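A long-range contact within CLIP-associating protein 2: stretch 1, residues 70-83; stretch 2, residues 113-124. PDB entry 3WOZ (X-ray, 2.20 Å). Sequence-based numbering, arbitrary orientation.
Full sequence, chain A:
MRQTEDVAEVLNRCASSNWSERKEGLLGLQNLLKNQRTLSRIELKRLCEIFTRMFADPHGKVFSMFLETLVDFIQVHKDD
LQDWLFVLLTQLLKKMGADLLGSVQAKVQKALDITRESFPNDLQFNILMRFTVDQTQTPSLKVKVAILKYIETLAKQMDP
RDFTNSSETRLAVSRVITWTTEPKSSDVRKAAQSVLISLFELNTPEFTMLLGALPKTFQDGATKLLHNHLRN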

# COMPACT_ATOMS: atom_id res chain seq x y z
N LEU A 70 10.97 3.63 8.08
CA LEU A 70 10.56 2.99 6.82
C LEU A 70 10.96 3.81 5.59
O LEU A 70 11.35 3.24 4.57
CB LEU A 70 9.04 2.76 6.78
CG LEU A 70 8.43 1.44 7.26
CD1 LEU A 70 6.91 1.48 7.06
CD2 LEU A 70 9.01 0.23 6.53
N VAL A 71 10.88 5.13 5.71
CA VAL A 71 11.19 6.05 4.62
C VAL A 71 12.63 5.83 4.14
O VAL A 71 12.88 5.63 2.96
CB VAL A 71 10.95 7.53 5.02
CG1 VAL A 71 11.48 8.49 3.95
CG2 VAL A 71 9.47 7.77 5.27
N ASP A 72 13.56 5.86 5.09
CA ASP A 72 14.98 5.62 4.83
C ASP A 72 15.25 4.19 4.37
O ASP A 72 16.09 3.97 3.50
CB ASP A 72 15.80 5.91 6.08
CG ASP A 72 15.80 7.37 6.43
OD1 ASP A 72 15.07 7.76 7.37
OD2 ASP A 72 16.51 8.13 5.74
N PHE A 73 14.55 3.24 4.97
CA PHE A 73 14.70 1.82 4.66
C PHE A 73 14.28 1.54 3.23
O PHE A 73 15.02 0.90 2.48
CB PHE A 73 13.88 0.98 5.64
CG PHE A 73 13.88 -0.49 5.35
CD1 PHE A 73 12.71 -1.14 4.95
CD2 PHE A 73 15.05 -1.25 5.47
CE1 PHE A 73 12.70 -2.50 4.70
CE2 PHE A 73 15.05 -2.61 5.21
CZ PHE A 73 13.87 -3.24 4.83
N ILE A 74 13.11 2.04 2.84
CA ILE A 74 12.62 1.90 1.48
C ILE A 74 13.57 2.58 0.48
O ILE A 74 13.93 1.99 -0.53
CB ILE A 74 11.18 2.45 1.32
CG1 ILE A 74 10.19 1.62 2.14
CG2 ILE A 74 10.76 2.45 -0.15
CD1 ILE A 74 8.89 2.34 2.48
N GLN A 75 13.98 3.81 0.78
CA GLN A 75 14.85 4.57 -0.12
C GLN A 75 16.21 3.90 -0.36
O GLN A 75 16.73 3.94 -1.47
CB GLN A 75 15.02 6.01 0.36
CG GLN A 75 13.80 6.88 0.06
CD GLN A 75 13.81 8.21 0.79
OE1 GLN A 75 14.61 8.43 1.71
NE2 GLN A 75 12.92 9.10 0.39
N VAL A 76 16.76 3.27 0.67
CA VAL A 76 18.06 2.62 0.57
C VAL A 76 17.99 1.24 -0.10
O VAL A 76 18.85 0.90 -0.91
CB VAL A 76 18.76 2.55 1.96
CG1 VAL A 76 19.92 1.55 1.98
CG2 VAL A 76 19.24 3.94 2.38
N HIS A 77 16.94 0.47 0.19
CA HIS A 77 16.87 -0.93 -0.21
C HIS A 77 15.79 -1.30 -1.23
O HIS A 77 15.57 -2.48 -1.49
CB HIS A 77 16.73 -1.83 1.03
CG HIS A 77 17.93 -1.83 1.92
ND1 HIS A 77 17.93 -1.23 3.17
CD2 HIS A 77 19.17 -2.34 1.75
CE1 HIS A 77 19.12 -1.39 3.72
NE2 HIS A 77 19.89 -2.05 2.88
N LYS A 78 15.13 -0.30 -1.81
CA LYS A 78 14.03 -0.54 -2.77
C LYS A 78 14.32 -1.61 -3.85
O LYS A 78 13.43 -2.38 -4.21
CB LYS A 78 13.55 0.76 -3.41
CG LYS A 78 14.64 1.63 -4.06
CD LYS A 78 14.05 2.92 -4.60
CE LYS A 78 15.11 3.86 -5.16
NZ LYS A 78 15.54 3.46 -6.53
N ASP A 79 15.55 -1.64 -4.35
CA ASP A 79 15.95 -2.61 -5.39
C ASP A 79 15.83 -4.05 -4.92
O ASP A 79 15.59 -4.96 -5.72
CB ASP A 79 17.39 -2.35 -5.86
CG ASP A 79 17.55 -1.02 -6.58
OD1 ASP A 79 16.56 -0.47 -7.09
OD2 ASP A 79 18.70 -0.53 -6.63
N ASP A 80 15.99 -4.26 -3.61
CA ASP A 80 16.03 -5.59 -3.03
C ASP A 80 14.78 -5.94 -2.22
O ASP A 80 14.77 -6.92 -1.47
CB ASP A 80 17.28 -5.73 -2.16
CG ASP A 80 18.57 -5.58 -2.96
OD1 ASP A 80 18.89 -6.47 -3.78
OD2 ASP A 80 19.26 -4.55 -2.77
N LEU A 81 13.71 -5.16 -2.39
CA LEU A 81 12.51 -5.28 -1.56
C LEU A 81 11.24 -5.70 -2.31
O LEU A 81 10.14 -5.63 -1.76
CB LEU A 81 12.24 -3.97 -0.81
CG LEU A 81 13.14 -3.63 0.38
CD1 LEU A 81 12.93 -2.19 0.82
CD2 LEU A 81 12.91 -4.59 1.55
N GLN A 82 11.40 -6.16 -3.55
CA GLN A 82 10.24 -6.50 -4.38
C GLN A 82 9.40 -7.66 -3.83
O GLN A 82 8.17 -7.66 -3.98
CB GLN A 82 10.66 -6.75 -5.83
CG GLN A 82 10.90 -5.45 -6.60
CD GLN A 82 11.40 -5.65 -8.02
OE1 GLN A 82 11.17 -6.69 -8.64
NE2 GLN A 82 12.09 -4.64 -8.54
N ASP A 83 10.05 -8.62 -3.18
CA ASP A 83 9.37 -9.76 -2.59
C ASP A 83 8.67 -9.41 -1.28
O ASP A 83 7.80 -10.15 -0.82
CB ASP A 83 10.34 -10.93 -2.37
CG ASP A 83 10.87 -11.50 -3.68
OD1 ASP A 83 12.08 -11.80 -3.74
OD2 ASP A 83 10.09 -11.64 -4.64
N ASP A 113 3.66 7.27 0.12
CA ASP A 113 4.14 8.09 -0.98
C ASP A 113 5.53 7.64 -1.43
O ASP A 113 5.80 7.55 -2.63
CB ASP A 113 4.18 9.58 -0.59
CG ASP A 113 2.80 10.18 -0.39
OD1 ASP A 113 1.77 9.59 -0.80
OD2 ASP A 113 2.73 11.28 0.19
N ILE A 114 6.39 7.35 -0.46
CA ILE A 114 7.73 6.83 -0.72
C ILE A 114 7.64 5.49 -1.46
O ILE A 114 8.28 5.30 -2.49
CB ILE A 114 8.55 6.68 0.60
CG1 ILE A 114 8.72 8.03 1.30
CG2 ILE A 114 9.91 6.01 0.34
CD1 ILE A 114 9.41 9.09 0.47
N THR A 115 6.82 4.57 -0.93
CA THR A 115 6.56 3.28 -1.57
C THR A 115 6.15 3.46 -3.03
O THR A 115 6.72 2.84 -3.92
CB THR A 115 5.46 2.49 -0.83
OG1 THR A 115 5.84 2.32 0.54
CG2 THR A 115 5.24 1.11 -1.46
N ARG A 116 5.17 4.33 -3.25
CA ARG A 116 4.59 4.52 -4.58
C ARG A 116 5.60 4.97 -5.63
O ARG A 116 5.48 4.61 -6.80
CB ARG A 116 3.44 5.52 -4.50
CG ARG A 116 2.35 5.34 -5.55
CD ARG A 116 1.06 6.03 -5.09
NE ARG A 116 1.34 7.41 -4.70
CZ ARG A 116 1.14 7.93 -3.49
NH1 ARG A 116 0.62 7.21 -2.50
NH2 ARG A 116 1.46 9.19 -3.30
N GLU A 117 6.60 5.75 -5.20
CA GLU A 117 7.62 6.26 -6.12
C GLU A 117 8.88 5.39 -6.15
O GLU A 117 9.81 5.69 -6.90
CB GLU A 117 7.97 7.72 -5.80
CG GLU A 117 8.77 7.93 -4.51
CD GLU A 117 8.97 9.40 -4.15
OE1 GLU A 117 8.16 10.25 -4.59
OE2 GLU A 117 9.92 9.71 -3.41
N SER A 118 8.92 4.33 -5.35
CA SER A 118 10.13 3.52 -5.22
C SER A 118 10.09 2.14 -5.90
O SER A 118 11.10 1.45 -5.95
CB SER A 118 10.50 3.35 -3.74
OG SER A 118 10.62 4.60 -3.09
N PHE A 119 8.93 1.74 -6.41
CA PHE A 119 8.76 0.38 -6.93
C PHE A 119 8.11 0.39 -8.31
O PHE A 119 7.38 1.33 -8.62
CB PHE A 119 7.91 -0.45 -5.96
CG PHE A 119 8.58 -0.72 -4.64
CD1 PHE A 119 9.49 -1.77 -4.51
CD2 PHE A 119 8.30 0.07 -3.53
CE1 PHE A 119 10.11 -2.03 -3.29
CE2 PHE A 119 8.92 -0.18 -2.31
CZ PHE A 119 9.82 -1.23 -2.19
N PRO A 120 8.34 -0.66 -9.13
CA PRO A 120 7.69 -0.70 -10.44
C PRO A 120 6.18 -0.59 -10.33
O PRO A 120 5.59 -1.16 -9.41
CB PRO A 120 8.09 -2.07 -11.01
CG PRO A 120 9.33 -2.44 -10.26
CD PRO A 120 9.18 -1.85 -8.89
N ASN A 121 5.56 0.15 -11.25
CA ASN A 121 4.13 0.42 -11.20
C ASN A 121 3.26 -0.83 -11.39
O ASN A 121 2.28 -1.02 -10.67
CB ASN A 121 3.75 1.50 -12.22
CG ASN A 121 4.25 2.89 -11.83
OD1 ASN A 121 4.32 3.23 -10.64
ND2 ASN A 121 4.59 3.70 -12.83
N ASP A 122 3.61 -1.67 -12.37
CA ASP A 122 2.84 -2.88 -12.66
C ASP A 122 2.76 -3.79 -11.43
O ASP A 122 1.67 -4.25 -11.07
CB ASP A 122 3.40 -3.64 -13.88
CG ASP A 122 4.85 -4.07 -13.73
OD1 ASP A 122 5.61 -3.43 -12.95
OD2 ASP A 122 5.25 -5.04 -14.40
N LEU A 123 3.90 -4.01 -10.78
CA LEU A 123 3.98 -4.81 -9.55
C LEU A 123 3.12 -4.25 -8.41
O LEU A 123 2.41 -5.00 -7.73
CB LEU A 123 5.44 -4.94 -9.07
CG LEU A 123 6.50 -5.65 -9.93
CD1 LEU A 123 7.80 -5.70 -9.14
CD2 LEU A 123 6.10 -7.06 -10.36
N GLN A 124 3.19 -2.93 -8.21
CA GLN A 124 2.33 -2.25 -7.24
C GLN A 124 0.86 -2.47 -7.59
O GLN A 124 0.05 -2.80 -6.72
CB GLN A 124 2.59 -0.75 -7.23
CG GLN A 124 3.94 -0.31 -6.74
CD GLN A 124 3.99 1.20 -6.58
OE1 GLN A 124 4.79 1.88 -7.22
NE2 GLN A 124 3.11 1.73 -5.75
O HOH W 1 11.86 8.56 -2.08
O HOH W 2 12.44 -1.57 -6.55

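No direct hydrogen bond joins the two stretches; apolar packing and two bridging waters hold them, over 535 Å² of buried surface. Helices 70-77 and 113-118 run nearly parallel, 7° apart, with their axes 9.7 Å apart at closest approach. Ile74 and Ile114 point toward the opposing stretch and meet through their branch methyls, Ile74 CG2 to Ile114 CG2 at 3.7 Å. Val71 extends this patch, its CG1 lying 3.9 Å from Ile114 CG1; beta-branched, aliphatic side chains fill such a seam without leaving a polar group unpaired.

Ile74 CG2 also touches Ser118 OG at 3.6 Å. That hydroxyl is already satisfied, since Ser118 OG donates to Ile114 O at 2.5 Å, so a small polar residue can sit against an isoleucine methyl. At Ser118 the two backbones come close, with Lys78 CA and Ser118 CA 6.1 Å apart. The aliphatic part of Lys78 uses this space: its CD packs 3.7 Å from Ser118 CB, while the chain carries NZ onward from there.

Beyond the helix, Phe119 (chi1 -67°) swings its ring into the other stretch, although its CA-to-CB bond points sideways. Ile74 CG2 approaches Phe119 CE2 at 3.9 Å, and Leu81 CB meets the ring edge, 3.8 Å from Phe119 CE1. The ring of Phe119 thus packs against both Ile74, in helix 70-77, and Leu81, in the loop beyond the 3-10 segment. Farther out, exposed Gln82 reaches across in an extended conformation, placing NE2 3.9 Å from Pro120 CG and OE1 3.5 Å from Leu123 CD1.

Water supplies the polar links. Water 1 accepts from Gln75 NE2 (2.7 Å) and donates to Glu117 OE2 (2.6 Å), joining two exposed side chains. Water 2 donates to Lys78 O (2.7 Å) and, weakly, to Ser118 O (3.4 Å), bridging the backbones.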